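PDB 3DB7: putative calcium-regulated periplasmic protein from Bacteroides thetaiotaomicron, which binds calcium ions and is probably a periplasmic protein of the PepSY-like family, its exact role unknown. Local coordinates for residues A79-Q82 and K83-T87. Residues are numbered along the deposited sequence; the frame is centred on the assembly and turned at random.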
ATOM      1  N   ALA A  79      -6.804 -18.020  -5.036  1.00  8.54           N
ATOM      2  CA  ALA A  79      -6.073 -19.249  -4.795  1.00  7.02           C
ATOM      3  C   ALA A  79      -4.614 -19.145  -5.165  1.00  8.06           C
ATOM      4  O   ALA A  79      -3.745 -19.670  -4.468  1.00  8.41           O
ATOM      5  CB  ALA A  79      -6.739 -20.434  -5.564  1.00  9.18           C
ATOM      6  N   ALA A  80      -4.299 -18.467  -6.254  1.00 10.38           N
ATOM      7  CA  ALA A  80      -2.902 -18.425  -6.687  1.00 10.16           C
ATOM      8  C   ALA A  80      -2.073 -17.619  -5.689  1.00  9.57           C
ATOM      9  O   ALA A  80      -0.921 -17.925  -5.410  1.00 10.92           O
ATOM     10  CB  ALA A  80      -2.732 -17.777  -8.080  1.00 10.67           C
ATOM     11  N   ILE A  81      -2.702 -16.619  -5.073  1.00 10.59           N
ATOM     12  CA  ILE A  81      -1.973 -15.788  -4.090  1.00  9.19           C
ATOM     13  C   ILE A  81      -1.797 -16.598  -2.778  1.00  9.21           C
ATOM     14  O   ILE A  81      -0.739 -16.632  -2.168  1.00  9.05           O
ATOM     15  CB  ILE A  81      -2.685 -14.473  -3.838  1.00 11.68           C
ATOM     16  CG1 ILE A  81      -2.582 -13.602  -5.100  1.00 10.76           C
ATOM     17  CG2 ILE A  81      -2.129 -13.742  -2.609  1.00 11.24           C
ATOM     18  CD1 ILE A  81      -3.359 -12.236  -5.063  1.00 13.52           C
ATOM     19  N   GLN A  82      -2.838 -17.331  -2.392  1.00  8.96           N
ATOM     20  CA  GLN A  82      -2.797 -18.163  -1.180  1.00  9.91           C
ATOM     21  C   GLN A  82      -1.717 -19.238  -1.303  1.00  9.56           C
ATOM     22  O   GLN A  82      -0.969 -19.540  -0.381  1.00  9.24           O
ATOM     23  CB  GLN A  82      -4.176 -18.748  -0.924  1.00 10.48           C
ATOM     24  CG  GLN A  82      -4.221 -19.747   0.207  1.00 10.54           C
ATOM     25  CD  GLN A  82      -3.963 -19.168   1.587  1.00 10.05           C
ATOM     26  OE1 GLN A  82      -3.615 -17.974   1.742  1.00 12.16           O
ATOM     27  NE2 GLN A  82      -4.101 -20.019   2.607  1.00  9.01           N
ATOM     28  N   LYS A  83      -1.582 -19.793  -2.510  1.00  7.47           N
ATOM     29  CA  LYS A  83      -0.570 -20.788  -2.745  1.00  8.30           C
ATOM     30  C   LYS A  83       0.803 -20.163  -2.688  1.00  7.57           C
ATOM     31  O   LYS A  83       1.672 -20.741  -2.075  1.00  8.67           O
ATOM     32  CB  LYS A  83      -0.744 -21.527  -4.071  1.00  9.65           C
ATOM     33  CG  LYS A  83       0.301 -22.595  -4.291  1.00  8.41           C
ATOM     34  CD  LYS A  83       0.006 -23.503  -5.427  1.00  8.57           C
ATOM     35  CE  LYS A  83       1.142 -24.417  -5.701  1.00 10.66           C
ATOM     36  NZ  LYS A  83       0.865 -25.411  -6.838  1.00  8.56           N
ATOM     37  N   TYR A  84       1.004 -18.980  -3.292  1.00  7.84           N
ATOM     38  CA  TYR A  84       2.306 -18.326  -3.219  1.00  8.78           C
ATOM     39  C   TYR A  84       2.702 -18.065  -1.759  1.00  8.37           C
ATOM     40  O   TYR A  84       3.839 -18.292  -1.344  1.00  8.50           O
ATOM     41  CB  TYR A  84       2.298 -16.985  -4.040  1.00  9.57           C
ATOM     42  CG  TYR A  84       3.645 -16.389  -4.193  1.00  9.48           C
ATOM     43  CD1 TYR A  84       4.428 -16.758  -5.241  1.00 10.05           C
ATOM     44  CD2 TYR A  84       4.178 -15.556  -3.208  1.00 11.69           C
ATOM     45  CE1 TYR A  84       5.718 -16.319  -5.343  1.00 10.32           C
ATOM     46  CE2 TYR A  84       5.441 -15.088  -3.343  1.00 11.79           C
ATOM     47  CZ  TYR A  84       6.210 -15.486  -4.410  1.00 11.91           C
ATOM     48  OH  TYR A  84       7.548 -15.094  -4.525  1.00 14.17           O
ATOM     49  N   VAL A  85       1.749 -17.557  -0.995  1.00  7.55           N
ATOM     50  CA  VAL A  85       2.023 -17.193   0.395  1.00  7.58           C
ATOM     51  C   VAL A  85       2.335 -18.416   1.246  1.00  8.02           C
ATOM     52  O   VAL A  85       3.313 -18.469   1.969  1.00  9.91           O
ATOM     53  CB  VAL A  85       0.900 -16.354   1.021  1.00  8.66           C
ATOM     54  CG1 VAL A  85       1.108 -16.236   2.517  1.00 10.79           C
ATOM     55  CG2 VAL A  85       0.763 -14.959   0.326  1.00  9.36           C
ATOM     56  N   THR A  86       1.510 -19.429   1.131  1.00  7.75           N
ATOM     57  CA  THR A  86       1.705 -20.632   1.935  1.00  9.23           C
ATOM     58  C   THR A  86       2.905 -21.475   1.532  1.00  9.34           C
ATOM     59  O   THR A  86       3.419 -22.228   2.321  1.00  8.47           O
ATOM     60  CB  THR A  86       0.438 -21.473   2.004  1.00  9.09           C
ATOM     61  OG1 THR A  86       0.012 -21.855   0.693  1.00  8.84           O
ATOM     62  CG2 THR A  86      -0.659 -20.725   2.708  1.00 10.16           C
ATOM     63  N   THR A  87       3.361 -21.319   0.301  1.00  7.78           N
ATOM     64  CA  THR A  87       4.613 -21.949  -0.165  1.00  9.84           C
ATOM     65  C   THR A  87       5.829 -21.208   0.365  1.00  9.14           C
ATOM     66  O   THR A  87       6.745 -21.813   0.926  1.00 11.65           O
ATOM     67  CB  THR A  87       4.693 -21.952  -1.695  1.00  8.35           C
ATOM     68  OG1 THR A  87       3.597 -22.717  -2.224  1.00  9.51           O
ATOM     69  CG2 THR A  87       6.068 -22.527  -2.186  1.00 11.69           C
TER
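Helix 79-88, the short alpha-helix that packs on one face of the antiparallel sheet in this PepSY-like fold, runs through about two and a half turns here, and residues 79-82 and 83-87 are joined by i to i+4 backbone hydrogen bonds, starting with Lys83 N to Ala79 O. Gln82 and Thr86 carry the side-chain contact. The carbonyl O of Gln82 takes two donors from the same residue: Thr86 N at 2.9 Å and, closer, the hydroxyl Thr86 OG1 at 2.7 Å from Gln82 O. The two arrive from opposite faces of the carbonyl plane, each tilted out of it. With chi1 at 58°, OG1 of Thr86 sits between its backbone N and carbonyl carbon and CG2 is turned to the Gln82 side chain. That chain bends at chi2 (67°), and its amide NE2 lies 3.5 Å from Thr86 CG2, a plain van der Waals touch.

On the sheet-facing side, Ile81 and Val85 are buried, with Ile81 CG2 4.3 Å from Val85 CG2. Ile81 rests on Tyr104, Val106 and Phe116, while Val85 meets Leu108 and Leu114. Tyr84 lies against Leu114, Leu122 and Ile125 of the sheet and also touches Gly1 of the second subunit. Thr87 makes the same kind of hydroxyl bond from a different chi1 (-61°): Thr87 OG1 donates to Lys83 O at 2.8 Å, from above the carbonyl plane and on the face opposite Thr87 N.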